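Local coordinates for protein putative decarboxylase involved in desferrioxamine biosynthesis (Erwinia amylovora, PDB 5O5C) that probably decarboxylates lysine with the help of pyridoxal 5'-phosphate, as a group II decarboxylase of the desferrioxamine siderophore pathway, at residues T273-I278 with E425-P430; H415-A420 with A492-V497; T434-Y439 with T472-R477; A467-T472 with A499-Y504. All blocks are in the same frame, centred on the assembly; numbering follows the deposited sequence.

How the contacts relate
Contact 1 opens first along the chain, in the loop 273-278 at the cofactor, and closes 147 residues later at 425-430, joining the pyridoxal-phosphate end of the large domain to the four-stranded C-terminal sheet. Contact 2 starts just before that closure, at 415-420, so the two cross. Contact 3 then opens at 434-439 and contact 4 at 467-472; contact 3 closes at 472-477, crossing contact 4 and sharing Thr472 with it, and lies wholly within the span of contact 2. Helix 491-510 closes the remaining pair, contact 2 at 492-497 and contact 4 at 499-504, which cross. Contacts 2 and 4 hold this last helix against helix 397-420 and the end of the sheet.

Contact 1: T273-I278 with E425-P430; sequences TDFGSI and EVLHVP. With PLP (pyridoxal-5'-phosphate), chain H.
An aromatic ring presses its edge onto the face of a histidine: Phe275 CD2 stands 3.7 Å above the imidazole of His428, over its centre. The ring planes meet at 67° with centroids 5.1 Å apart, an edge-to-face pair. His428 CG lies between its own backbone N and carbonyl carbon (chi1 62°), which turns the imidazole toward the loop and brings CE1 to 3.3 Å from Phe275 O. Further along the phenyl rim, Leu427 CD1 touches CZ of Phe275 at 4.0 Å, near the ring plane. Tyr242 stacks with Phe275, so the ring is held by more than this pair. Two residues earlier, Thr273 OG1 is hydrogen-bonded to O3 of pyridoxal phosphate at 2.7 Å; Thr380 of the second subunit, His329 and the backbone of Gly170 and Thr171 also bond the cofactor. The short loop thus links the cofactor of this fold-type I enzyme to the edge of its C-terminal sheet. Because NE2 of His428 accepts the backbone N-H of Ile436, the imidazole is fixed in rotation, and a neutral ring would probably carry its proton on ND1, with one face given to Phe275.

Contact 2: H415-A420 with A492-V497; sequences HQLLNA and ADIEDV
Leu417 and Glu495 mark the closest backbone approach of two helical segments, their CA atoms 7.4 Å apart. The pair belongs to the C-terminal alpha/beta domain of a fold-type I enzyme, in which helices 397-420 and 491-510 lie side by side on one face of the antiparallel sheet. Each segment keeps its regular helical bonds, such as Asn419 N to His415 O at 3.0 Å and Asp496 N to Ala492 O at 2.9 Å, and no hydrogen bond runs between them. What joins them is a small apolar contact centred on one methyl group. Leu417 reaches across from the first helix with CG anti to its carbonyl carbon (chi1 -61°), and its CD1 branch alone does the touching. That methyl meets the beta-branched side of Ile494, whose side chain runs at about a right angle to that of the leucine. Ile494 is buried and also packs on Ala414 and Leu410, about one and two turns before Leu417, so it lies against the row Leu410, Ala414 and Leu417 on one side of helix 397-420, while Leu417 is partly open to solvent. Glu495, next to Ile494 in the chain, touches Leu417 through CG alone, its chain running extended beyond that atom at the exposed border. Leu418 packs on Gln435 and Phe437 of the sheet, and away from this contact Asp493 and Asp496 both form salt bridges with Lys105. At the centre, Leu417 CD1 lies 3.8 Å from Ile494 CG2 and 4.1 Å from Glu495 CG.

Contact 3: T434-Y439 with T472-R477; sequences TQIFRY and TKVNGR
Ile436 reaches across the sheet to Thr472, methyl to methyl and tip to tip, with Ile436 CD1 3.8 Å from Thr472 CG2. Its other branch, CG2, meets CG2 of Val474 at 4.2 Å, where the two side chains cross obliquely. Ile436 CG2 is anti to the backbone N while CG1 turns beside it (chi1 -61°), and this spreads the two branches so that one residue serves two partners. Farther along, the extended chain of Arg438 carries NH1 to 4.0 Å from CB of Arg477. The two guanidinium planes are only 20° apart but do not stack; Arg438 NH1 and Arg477 NE stay 5.7 Å from each other. Arg438 has a long, weak ion pair with Glu425 and Arg477 one with Asp447, which would probably soften the like charges. The second segment is the tip of a beta hairpin: a type I' turn runs from Val474 to Arg477, with Val474 N bonded to Arg477 O at 3.0 Å and with Asn475 and Gly476 both at positive phi. Strands 434-439 and 470-474 are not neighbours, since 477-483 runs between them, so the contact spans a strand on one face of the antiparallel sheet. That face carries Phe275 against Ile436 and Val474; on the other, Gln435 and Phe437 meet helix 397-420 and Tyr439 meets helix 448-464.

Contact 4: A467-T472 with A499-Y504; sequences AVIAGT and ALIVHY
Ile469 stretches its longer branch straight toward helix 491-510: CG1 is anti to the backbone N (chi1 -177°) and the extension continues to CD1 (chi2 178°). The methyl at its end rests on Ile501, 3.8 Å from CG1 and 3.9 Å from CD1 of that residue, and the two side chains pass at a slant. The CB bond of Ile501 does not point at 467-472, but with CG1 beside its own backbone N (chi1 -72°) the branch reaches Ile469. Ile501 also packs on Phe437 and Phe482, and Ile469 on Leu480, so Ile469 joins a hydrophobic cluster between the helix and the sheet. Two residues earlier in the chain, at Ala467, Leu500 makes the second touch, using CD2, which is 4.1 Å from CB of Ala467 and 4.0 Å from its backbone N. The alanine methyl is short, and the leucine spans most of the distance. Val468, between the two touching residues, faces the other way, onto Tyr106 and Ala108, and is backbone-bonded to Lys105 and Val107. Between these two segments the contact is purely apolar, with no hydrogen bond, and rests on dispersion and the burial of the isoleucine and alanine side chains.

Contact 1: T273-I278 with E425-P430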
loop_
_atom_site.group_PDB
_atom_site.type_symbol
_atom_site.label_atom_id
_atom_site.label_comp_id
_atom_site.label_asym_id
_atom_site.label_seq_id
_atom_site.Cartn_x
_atom_site.Cartn_y
_atom_site.Cartn_z
ATOM N N THR B 273 10.496 14.844 -10.492
ATOM C CA THR B 273 9.073 15.159 -10.309
ATOM C C THR B 273 8.670 16.523 -10.870
ATOM O O THR B 273 7.644 16.626 -11.491
ATOM C CB THR B 273 8.725 15.129 -8.828
ATOM O OG1 THR B 273 9.195 13.877 -8.287
ATOM C CG2 THR B 273 7.266 15.342 -8.561
ATOM N N ASP B 274 9.468 17.558 -10.627
ATOM C CA ASP B 274 9.169 18.882 -11.125
ATOM C C ASP B 274 9.526 19.144 -12.590
ATOM O O ASP B 274 8.723 19.706 -13.279
ATOM C CB ASP B 274 9.809 19.943 -10.242
ATOM C CG ASP B 274 9.109 20.093 -8.857
ATOM O OD1 ASP B 274 7.926 19.842 -8.735
ATOM O OD2 ASP B 274 9.734 20.536 -7.876
ATOM N N PHE B 275 10.749 18.805 -13.009
ATOM C CA PHE B 275 11.349 19.162 -14.322
ATOM C C PHE B 275 11.244 18.044 -15.359
ATOM O O PHE B 275 11.330 18.292 -16.602
ATOM C CB PHE B 275 12.841 19.552 -14.148
ATOM C CG PHE B 275 13.029 20.925 -13.560
ATOM C CD1 PHE B 275 13.057 21.117 -12.162
ATOM C CD2 PHE B 275 13.070 22.047 -14.396
ATOM C CE1 PHE B 275 13.137 22.375 -11.619
ATOM C CE2 PHE B 275 13.155 23.313 -13.853
ATOM C CZ PHE B 275 13.173 23.484 -12.461
ATOM N N GLY B 276 10.996 16.817 -14.886
ATOM C CA GLY B 276 10.966 15.670 -15.791
ATOM C C GLY B 276 12.331 15.354 -16.368
ATOM O O GLY B 276 12.444 14.773 -17.452
ATOM N N SER B 277 13.363 15.788 -15.661
ATOM C CA SER B 277 14.716 15.762 -16.144
ATOM C C SER B 277 15.262 14.361 -15.810
ATOM O O SER B 277 14.848 13.742 -14.846
ATOM C CB SER B 277 15.504 16.937 -15.531
ATOM O OG SER B 277 15.543 16.943 -14.072
ATOM N N ILE B 278 16.182 13.890 -16.634
ATOM C CA ILE B 278 16.714 12.541 -16.571
ATOM C C ILE B 278 18.173 12.743 -16.218
ATOM O O ILE B 278 18.893 13.349 -17.022
ATOM C CB ILE B 278 16.551 11.818 -17.932
ATOM C CG1 ILE B 278 15.065 11.444 -18.160
ATOM C CG2 ILE B 278 17.404 10.559 -17.996
ATOM C CD1 ILE B 278 14.635 11.302 -19.607
ATOM N N GLU B 425 7.998 33.388 -18.446
ATOM C CA GLU B 425 9.365 32.897 -18.350
ATOM C C GLU B 425 9.391 31.353 -18.158
ATOM O O GLU B 425 8.872 30.863 -17.150
ATOM C CB GLU B 425 10.006 33.554 -17.154
ATOM C CG GLU B 425 11.484 33.286 -17.038
ATOM C CD GLU B 425 11.967 33.562 -15.647
ATOM O OE1 GLU B 425 11.652 34.660 -15.130
ATOM O OE2 GLU B 425 12.620 32.672 -15.069
ATOM N N VAL B 426 10.020 30.635 -19.093
ATOM C CA VAL B 426 10.164 29.155 -19.046
ATOM C C VAL B 426 11.609 28.817 -18.715
ATOM O O VAL B 426 12.487 29.560 -19.080
ATOM C CB VAL B 426 9.736 28.456 -20.353
ATOM C CG1 VAL B 426 8.314 28.785 -20.711
ATOM C CG2 VAL B 426 10.632 28.808 -21.520
ATOM N N LEU B 427 11.841 27.732 -17.978
ATOM C CA LEU B 427 13.181 27.387 -17.479
ATOM C C LEU B 427 13.845 26.285 -18.293
ATOM O O LEU B 427 15.049 26.103 -18.236
ATOM C CB LEU B 427 13.117 26.932 -16.014
ATOM C CG LEU B 427 12.758 27.952 -14.937
ATOM C CD1 LEU B 427 12.762 27.299 -13.583
ATOM C CD2 LEU B 427 13.755 29.102 -14.927
ATOM N N HIS B 428 13.077 25.527 -19.046
ATOM C CA HIS B 428 13.681 24.361 -19.658
ATOM C C HIS B 428 12.852 23.904 -20.791
ATOM O O HIS B 428 11.626 24.106 -20.837
ATOM C CB HIS B 428 13.805 23.198 -18.638
ATOM C CG HIS B 428 12.469 22.724 -18.128
ATOM N ND1 HIS B 428 12.002 21.444 -18.321
ATOM C CD2 HIS B 428 11.471 23.390 -17.506
ATOM C CE1 HIS B 428 10.786 21.335 -17.820
ATOM N NE2 HIS B 428 10.445 22.499 -17.314
ATOM N N VAL B 429 13.519 23.183 -21.668
ATOM C CA VAL B 429 12.809 22.481 -22.696
ATOM C C VAL B 429 12.387 21.068 -22.191
ATOM O O VAL B 429 13.177 20.381 -21.565
ATOM C CB VAL B 429 13.669 22.450 -23.953
ATOM C CG1 VAL B 429 14.903 21.572 -23.756
ATOM C CG2 VAL B 429 12.812 22.004 -25.142
ATOM N N PRO B 430 11.146 20.627 -22.480
ATOM C CA PRO B 430 10.720 19.416 -21.747
ATOM C C PRO B 430 11.417 18.132 -22.087
ATOM O O PRO B 430 11.452 17.703 -23.245
ATOM C CB PRO B 430 9.264 19.283 -22.086
ATOM C CG PRO B 430 9.034 20.172 -23.262
ATOM C CD PRO B 430 9.989 21.307 -23.065
HETATM N N1 PLP H . 9.930 9.121 -7.124
HETATM C C2 PLP H . 9.608 10.043 -8.054
HETATM C C2A PLP H . 10.582 10.410 -9.134
HETATM C C3 PLP H . 8.278 10.667 -8.001
HETATM O O3 PLP H . 7.890 11.613 -8.920
HETATM C C4 PLP H . 7.387 10.210 -6.907
HETATM C C4A PLP H . 6.053 10.814 -6.704
HETATM C C5 PLP H . 7.857 9.201 -5.956
HETATM C C6 PLP H . 9.143 8.722 -6.110
HETATM C C5A PLP H . 6.953 8.747 -4.831
HETATM O O4P PLP H . 5.948 7.964 -5.496
HETATM P P PLP H . 4.580 7.395 -4.854
HETATM O O1P PLP H . 3.710 8.601 -4.698
HETATM O O2P PLP H . 4.032 6.485 -5.923
HETATM O O3P PLP H . 4.849 6.703 -3.564
#

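Contact 2: H415-A420 with A492-V497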
loop_
_atom_site.group_PDB
_atom_site.type_symbol
_atom_site.label_atom_id
_atom_site.label_comp_id
_atom_site.label_asym_id
_atom_site.label_seq_id
_atom_site.Cartn_x
_atom_site.Cartn_y
_atom_site.Cartn_z
ATOM N N HIS B 415 5.659 23.959 -24.449
ATOM C CA HIS B 415 6.905 24.691 -24.288
ATOM C C HIS B 415 7.034 25.787 -25.343
ATOM O O HIS B 415 7.416 26.916 -25.017
ATOM C CB HIS B 415 8.117 23.780 -24.396
ATOM C CG HIS B 415 9.410 24.522 -24.322
ATOM N ND1 HIS B 415 10.276 24.625 -25.393
ATOM C CD2 HIS B 415 9.952 25.249 -23.322
ATOM C CE1 HIS B 415 11.312 25.370 -25.047
ATOM N NE2 HIS B 415 11.135 25.766 -23.796
ATOM N N GLN B 416 6.704 25.445 -26.599
ATOM C CA GLN B 416 6.655 26.431 -27.653
ATOM C C GLN B 416 5.703 27.560 -27.305
ATOM O O GLN B 416 6.119 28.711 -27.343
ATOM C CB GLN B 416 6.333 25.815 -29.019
ATOM C CG GLN B 416 7.472 24.985 -29.564
ATOM C CD GLN B 416 7.180 24.390 -30.936
ATOM O OE1 GLN B 416 6.058 23.963 -31.231
ATOM N NE2 GLN B 416 8.206 24.361 -31.790
ATOM N N LEU B 417 4.478 27.253 -26.902
ATOM C CA LEU B 417 3.469 28.302 -26.601
ATOM C C LEU B 417 3.786 29.176 -25.399
ATOM O O LEU B 417 3.393 30.347 -25.374
ATOM C CB LEU B 417 2.116 27.694 -26.309
ATOM C CG LEU B 417 1.394 26.880 -27.343
ATOM C CD1 LEU B 417 0.249 26.143 -26.662
ATOM C CD2 LEU B 417 0.926 27.778 -28.470
ATOM N N LEU B 418 4.412 28.577 -24.381
ATOM C CA LEU B 418 4.839 29.277 -23.184
ATOM C C LEU B 418 5.986 30.247 -23.493
ATOM O O LEU B 418 5.946 31.407 -23.041
ATOM C CB LEU B 418 5.269 28.295 -22.071
ATOM C CG LEU B 418 4.142 27.433 -21.455
ATOM C CD1 LEU B 418 4.729 26.415 -20.528
ATOM C CD2 LEU B 418 3.101 28.220 -20.710
ATOM N N ASN B 419 6.976 29.769 -24.255
ATOM C CA ASN B 419 8.168 30.543 -24.590
ATOM C C ASN B 419 7.792 31.717 -25.484
ATOM O O ASN B 419 8.135 32.842 -25.204
ATOM C CB ASN B 419 9.225 29.647 -25.267
ATOM C CG ASN B 419 10.599 30.280 -25.304
ATOM O OD1 ASN B 419 11.051 30.901 -24.323
ATOM N ND2 ASN B 419 11.285 30.120 -26.428
ATOM N N ALA B 420 7.050 31.430 -26.547
ATOM C CA ALA B 420 6.401 32.444 -27.367
ATOM C C ALA B 420 5.816 33.639 -26.563
ATOM O O ALA B 420 5.915 34.790 -26.997
ATOM C CB ALA B 420 5.325 31.781 -28.217
ATOM N N ALA B 492 -5.237 23.789 -28.200
ATOM C CA ALA B 492 -6.249 24.739 -27.742
ATOM C C ALA B 492 -6.498 24.705 -26.211
ATOM O O ALA B 492 -6.680 25.736 -25.559
ATOM C CB ALA B 492 -7.543 24.500 -28.497
ATOM N N ASP B 493 -6.493 23.509 -25.640
ATOM C CA ASP B 493 -6.595 23.367 -24.177
ATOM C C ASP B 493 -5.443 24.047 -23.408
ATOM O O ASP B 493 -5.675 24.753 -22.440
ATOM C CB ASP B 493 -6.711 21.890 -23.809
ATOM C CG ASP B 493 -8.022 21.305 -24.238
ATOM O OD1 ASP B 493 -9.028 21.951 -23.919
ATOM O OD2 ASP B 493 -8.047 20.217 -24.862
ATOM N N ILE B 494 -4.225 23.875 -23.879
ATOM C CA ILE B 494 -3.060 24.492 -23.263
ATOM C C ILE B 494 -3.180 25.988 -23.460
ATOM O O ILE B 494 -2.991 26.743 -22.509
ATOM C CB ILE B 494 -1.752 24.039 -23.907
ATOM C CG1 ILE B 494 -1.650 22.548 -23.948
ATOM C CG2 ILE B 494 -0.521 24.667 -23.221
ATOM C CD1 ILE B 494 -0.967 22.097 -25.195
ATOM N N GLU B 495 -3.539 26.416 -24.668
ATOM C CA GLU B 495 -3.743 27.858 -24.933
ATOM C C GLU B 495 -4.716 28.458 -23.934
ATOM O O GLU B 495 -4.462 29.503 -23.391
ATOM C CB GLU B 495 -4.280 28.151 -26.338
ATOM C CG GLU B 495 -3.358 27.855 -27.498
ATOM C CD GLU B 495 -4.083 28.035 -28.832
ATOM O OE1 GLU B 495 -4.677 29.114 -29.035
ATOM O OE2 GLU B 495 -4.090 27.102 -29.663
ATOM N N ASP B 496 -5.832 27.776 -23.697
ATOM C CA ASP B 496 -6.816 28.250 -22.722
ATOM C C ASP B 496 -6.195 28.521 -21.350
ATOM O O ASP B 496 -6.436 29.603 -20.740
ATOM C CB ASP B 496 -7.981 27.234 -22.608
ATOM C CG ASP B 496 -8.940 27.292 -23.791
ATOM O OD1 ASP B 496 -8.819 28.189 -24.643
ATOM O OD2 ASP B 496 -9.856 26.458 -23.877
ATOM N N VAL B 497 -5.376 27.564 -20.879
ATOM C CA VAL B 497 -4.896 27.547 -19.480
ATOM C C VAL B 497 -3.824 28.639 -19.349
ATOM O O VAL B 497 -3.839 29.444 -18.410
ATOM C CB VAL B 497 -4.389 26.151 -19.032
ATOM C CG1 VAL B 497 -3.987 26.140 -17.561
ATOM C CG2 VAL B 497 -5.455 25.084 -19.214
#

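Contact 3: T434-Y439 with T472-R477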
loop_
_atom_site.group_PDB
_atom_site.type_symbol
_atom_site.label_atom_id
_atom_site.label_comp_id
_atom_site.label_asym_id
_atom_site.label_seq_id
_atom_site.Cartn_x
_atom_site.Cartn_y
_atom_site.Cartn_z
ATOM N N THR B 434 6.559 17.587 -18.391
ATOM C CA THR B 434 6.409 18.640 -17.403
ATOM C C THR B 434 7.083 19.938 -17.890
ATOM O O THR B 434 8.097 19.879 -18.570
ATOM C CB THR B 434 7.015 18.131 -16.101
ATOM O OG1 THR B 434 6.079 18.262 -15.033
ATOM C CG2 THR B 434 8.255 18.801 -15.772
ATOM N N GLN B 435 6.511 21.090 -17.543
ATOM C CA GLN B 435 7.073 22.395 -17.884
ATOM C C GLN B 435 7.017 23.320 -16.658
ATOM O O GLN B 435 5.951 23.553 -16.133
ATOM C CB GLN B 435 6.278 22.969 -19.067
ATOM C CG GLN B 435 6.820 24.257 -19.668
ATOM C CD GLN B 435 8.227 24.177 -20.239
ATOM O OE1 GLN B 435 8.455 23.415 -21.126
ATOM N NE2 GLN B 435 9.157 24.991 -19.731
ATOM N N ILE B 436 8.172 23.820 -16.197
ATOM C CA ILE B 436 8.262 24.747 -15.109
ATOM C C ILE B 436 8.426 26.169 -15.672
ATOM O O ILE B 436 9.352 26.451 -16.438
ATOM C CB ILE B 436 9.434 24.393 -14.139
ATOM C CG1 ILE B 436 9.242 23.009 -13.508
ATOM C CG2 ILE B 436 9.540 25.419 -13.018
ATOM C CD1 ILE B 436 7.896 22.791 -12.844
ATOM N N PHE B 437 7.524 27.057 -15.272
ATOM C CA PHE B 437 7.509 28.393 -15.782
ATOM C C PHE B 437 6.931 29.347 -14.748
ATOM O O PHE B 437 6.376 28.897 -13.739
ATOM C CB PHE B 437 6.672 28.431 -17.068
ATOM C CG PHE B 437 5.220 28.088 -16.880
ATOM C CD1 PHE B 437 4.789 26.756 -16.855
ATOM C CD2 PHE B 437 4.260 29.105 -16.786
ATOM C CE1 PHE B 437 3.444 26.454 -16.707
ATOM C CE2 PHE B 437 2.915 28.806 -16.627
ATOM C CZ PHE B 437 2.502 27.476 -16.579
ATOM N N ARG B 438 7.074 30.650 -14.992
ATOM C CA ARG B 438 6.384 31.645 -14.182
ATOM C C ARG B 438 5.980 32.891 -14.944
ATOM O O ARG B 438 6.524 33.224 -15.987
ATOM C CB ARG B 438 7.153 32.037 -12.934
ATOM C CG ARG B 438 8.463 32.735 -13.168
ATOM C CD ARG B 438 9.096 33.235 -11.874
ATOM N NE ARG B 438 10.258 34.032 -12.197
ATOM C CZ ARG B 438 11.163 34.509 -11.352
ATOM N NH1 ARG B 438 11.088 34.292 -10.052
ATOM N NH2 ARG B 438 12.172 35.222 -11.849
ATOM N N TYR B 439 5.018 33.576 -14.359
ATOM C CA TYR B 439 4.568 34.818 -14.859
ATOM C C TYR B 439 5.467 35.933 -14.322
ATOM O O TYR B 439 5.529 36.178 -13.143
ATOM C CB TYR B 439 3.110 35.012 -14.487
ATOM C CG TYR B 439 2.516 36.280 -15.036
ATOM C CD1 TYR B 439 2.223 36.405 -16.392
ATOM C CD2 TYR B 439 2.262 37.362 -14.196
ATOM C CE1 TYR B 439 1.703 37.576 -16.902
ATOM C CE2 TYR B 439 1.744 38.534 -14.687
ATOM C CZ TYR B 439 1.457 38.630 -16.051
ATOM O OH TYR B 439 0.922 39.791 -16.535
ATOM N N THR B 472 5.859 24.917 -7.664
ATOM C CA THR B 472 7.120 24.379 -7.205
ATOM C C THR B 472 8.035 25.547 -6.819
ATOM O O THR B 472 7.935 26.641 -7.391
ATOM C CB THR B 472 7.885 23.534 -8.267
ATOM O OG1 THR B 472 8.649 24.398 -9.103
ATOM C CG2 THR B 472 6.998 22.727 -9.144
ATOM N N LYS B 473 8.909 25.314 -5.853
ATOM C CA LYS B 473 9.988 26.279 -5.571
ATOM C C LYS B 473 11.250 25.815 -6.311
ATOM O O LYS B 473 11.580 24.651 -6.274
ATOM C CB LYS B 473 10.254 26.387 -4.073
ATOM C CG LYS B 473 9.626 27.590 -3.407
ATOM C CD LYS B 473 9.568 27.399 -1.891
ATOM C CE LYS B 473 10.011 28.651 -1.151
ATOM N NZ LYS B 473 10.008 28.465 0.320
ATOM N N VAL B 474 11.912 26.724 -7.014
ATOM C CA VAL B 474 13.176 26.467 -7.690
ATOM C C VAL B 474 14.084 27.560 -7.225
ATOM O O VAL B 474 13.831 28.730 -7.524
ATOM C CB VAL B 474 13.054 26.565 -9.206
ATOM C CG1 VAL B 474 14.421 26.514 -9.891
ATOM C CG2 VAL B 474 12.136 25.477 -9.718
ATOM N N ASN B 475 15.101 27.164 -6.465
ATOM C CA ASN B 475 16.076 28.064 -5.844
ATOM C C ASN B 475 15.399 29.107 -4.949
ATOM O O ASN B 475 15.773 30.262 -4.944
ATOM C CB ASN B 475 17.034 28.670 -6.910
ATOM C CG ASN B 475 16.468 29.911 -7.610
ATOM O OD1 ASN B 475 16.584 31.020 -7.103
ATOM N ND2 ASN B 475 15.883 29.730 -8.781
ATOM N N GLY B 476 14.411 28.674 -4.175
ATOM C CA GLY B 476 13.674 29.564 -3.292
ATOM C C GLY B 476 12.741 30.574 -3.960
ATOM O O GLY B 476 12.388 31.574 -3.339
ATOM N N ARG B 477 12.330 30.325 -5.205
ATOM C CA ARG B 477 11.434 31.216 -5.935
ATOM C C ARG B 477 10.196 30.416 -6.373
ATOM O O ARG B 477 10.304 29.238 -6.691
ATOM C CB ARG B 477 12.201 31.854 -7.112
ATOM C CG ARG B 477 13.075 33.018 -6.645
ATOM C CD ARG B 477 14.412 33.236 -7.359
ATOM N NE ARG B 477 15.402 33.794 -6.406
ATOM C CZ ARG B 477 16.648 34.205 -6.690
ATOM N NH1 ARG B 477 17.131 34.154 -7.936
ATOM N NH2 ARG B 477 17.428 34.686 -5.705
#

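Contact 4: A467-T472 with A499-Y504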
loop_
_atom_site.group_PDB
_atom_site.type_symbol
_atom_site.label_atom_id
_atom_site.label_comp_id
_atom_site.label_asym_id
_atom_site.label_seq_id
_atom_site.Cartn_x
_atom_site.Cartn_y
_atom_site.Cartn_z
ATOM N N ALA B 467 -9.184 25.325 -14.572
ATOM C CA ALA B 467 -8.099 24.410 -14.803
ATOM C C ALA B 467 -7.379 24.100 -13.492
ATOM O O ALA B 467 -7.566 24.780 -12.486
ATOM C CB ALA B 467 -7.139 25.010 -15.797
ATOM N N VAL B 468 -6.557 23.072 -13.500
ATOM C CA VAL B 468 -5.721 22.806 -12.322
ATOM C C VAL B 468 -4.271 22.819 -12.735
ATOM O O VAL B 468 -3.854 22.039 -13.539
ATOM C CB VAL B 468 -6.078 21.482 -11.609
ATOM C CG1 VAL B 468 -5.353 21.375 -10.261
ATOM C CG2 VAL B 468 -7.578 21.353 -11.407
ATOM N N ILE B 469 -3.546 23.681 -12.075
ATOM C CA ILE B 469 -2.137 23.993 -12.220
ATOM C C ILE B 469 -1.429 23.526 -10.937
ATOM O O ILE B 469 -2.068 23.382 -9.884
ATOM C CB ILE B 469 -2.036 25.540 -12.426
ATOM C CG1 ILE B 469 -0.647 26.048 -12.677
ATOM C CG2 ILE B 469 -2.550 26.330 -11.226
ATOM C CD1 ILE B 469 -0.635 27.558 -12.917
ATOM N N ALA B 470 -0.124 23.299 -10.991
ATOM C CA ALA B 470 0.648 22.965 -9.776
ATOM C C ALA B 470 1.724 24.012 -9.597
ATOM O O ALA B 470 1.860 24.912 -10.407
ATOM C CB ALA B 470 1.237 21.566 -9.872
ATOM N N GLY B 471 2.511 23.877 -8.550
ATOM C CA GLY B 471 3.514 24.885 -8.178
ATOM C C GLY B 471 4.741 24.202 -7.652
ATOM O O GLY B 471 4.702 23.047 -7.327
ATOM N N THR B 472 5.859 24.917 -7.664
ATOM C CA THR B 472 7.120 24.379 -7.205
ATOM C C THR B 472 8.035 25.547 -6.819
ATOM O O THR B 472 7.935 26.641 -7.391
ATOM C CB THR B 472 7.885 23.534 -8.267
ATOM O OG1 THR B 472 8.649 24.398 -9.103
ATOM C CG2 THR B 472 6.998 22.727 -9.144
ATOM N N ALA B 499 -3.928 31.328 -20.959
ATOM C CA ALA B 499 -4.665 32.609 -20.941
ATOM C C ALA B 499 -5.238 32.919 -19.570
ATOM O O ALA B 499 -5.288 34.082 -19.128
ATOM C CB ALA B 499 -5.779 32.603 -21.974
ATOM N N LEU B 500 -5.702 31.859 -18.911
ATOM C CA LEU B 500 -6.115 31.903 -17.519
ATOM C C LEU B 500 -4.980 32.316 -16.578
ATOM O O LEU B 500 -5.126 33.201 -15.743
ATOM C CB LEU B 500 -6.643 30.517 -17.133
ATOM C CG LEU B 500 -7.715 30.441 -16.076
ATOM C CD1 LEU B 500 -8.912 31.285 -16.469
ATOM C CD2 LEU B 500 -8.103 28.975 -15.900
ATOM N N ILE B 501 -3.841 31.687 -16.739
ATOM C CA ILE B 501 -2.660 32.067 -15.990
ATOM C C ILE B 501 -2.343 33.559 -16.168
ATOM O O ILE B 501 -2.166 34.263 -15.167
ATOM C CB ILE B 501 -1.479 31.207 -16.396
ATOM C CG1 ILE B 501 -1.658 29.782 -15.837
ATOM C CG2 ILE B 501 -0.156 31.738 -15.896
ATOM C CD1 ILE B 501 -0.778 28.811 -16.566
ATOM N N VAL B 502 -2.280 34.028 -17.418
ATOM C CA VAL B 502 -1.986 35.456 -17.681
ATOM C C VAL B 502 -3.168 36.391 -17.331
ATOM O O VAL B 502 -2.935 37.497 -16.883
ATOM C CB VAL B 502 -1.423 35.738 -19.110
ATOM C CG1 VAL B 502 -0.192 34.908 -19.418
ATOM C CG2 VAL B 502 -2.463 35.516 -20.171
ATOM N N HIS B 503 -4.423 35.955 -17.479
ATOM C CA HIS B 503 -5.549 36.729 -16.961
ATOM C C HIS B 503 -5.373 36.996 -15.456
ATOM O O HIS B 503 -5.262 38.133 -15.030
ATOM C CB HIS B 503 -6.910 36.056 -17.266
ATOM C CG HIS B 503 -8.082 36.809 -16.708
ATOM N ND1 HIS B 503 -9.003 36.234 -15.859
ATOM C CD2 HIS B 503 -8.446 38.102 -16.830
ATOM C CE1 HIS B 503 -9.899 37.139 -15.505
ATOM N NE2 HIS B 503 -9.569 38.285 -16.061
ATOM N N TYR B 504 -5.237 35.939 -14.659
ATOM C CA TYR B 504 -5.097 36.124 -13.199
ATOM C C TYR B 504 -3.805 36.881 -12.796
ATOM O O TYR B 504 -3.798 37.594 -11.801
ATOM C CB TYR B 504 -5.236 34.800 -12.452
ATOM C CG TYR B 504 -6.625 34.237 -12.555
ATOM C CD1 TYR B 504 -7.730 34.966 -12.129
ATOM C CD2 TYR B 504 -6.844 32.981 -13.084
ATOM C CE1 TYR B 504 -9.001 34.455 -12.207
ATOM C CE2 TYR B 504 -8.123 32.462 -13.171
ATOM C CZ TYR B 504 -9.193 33.193 -12.737
ATOM O OH TYR B 504 -10.456 32.654 -12.859
#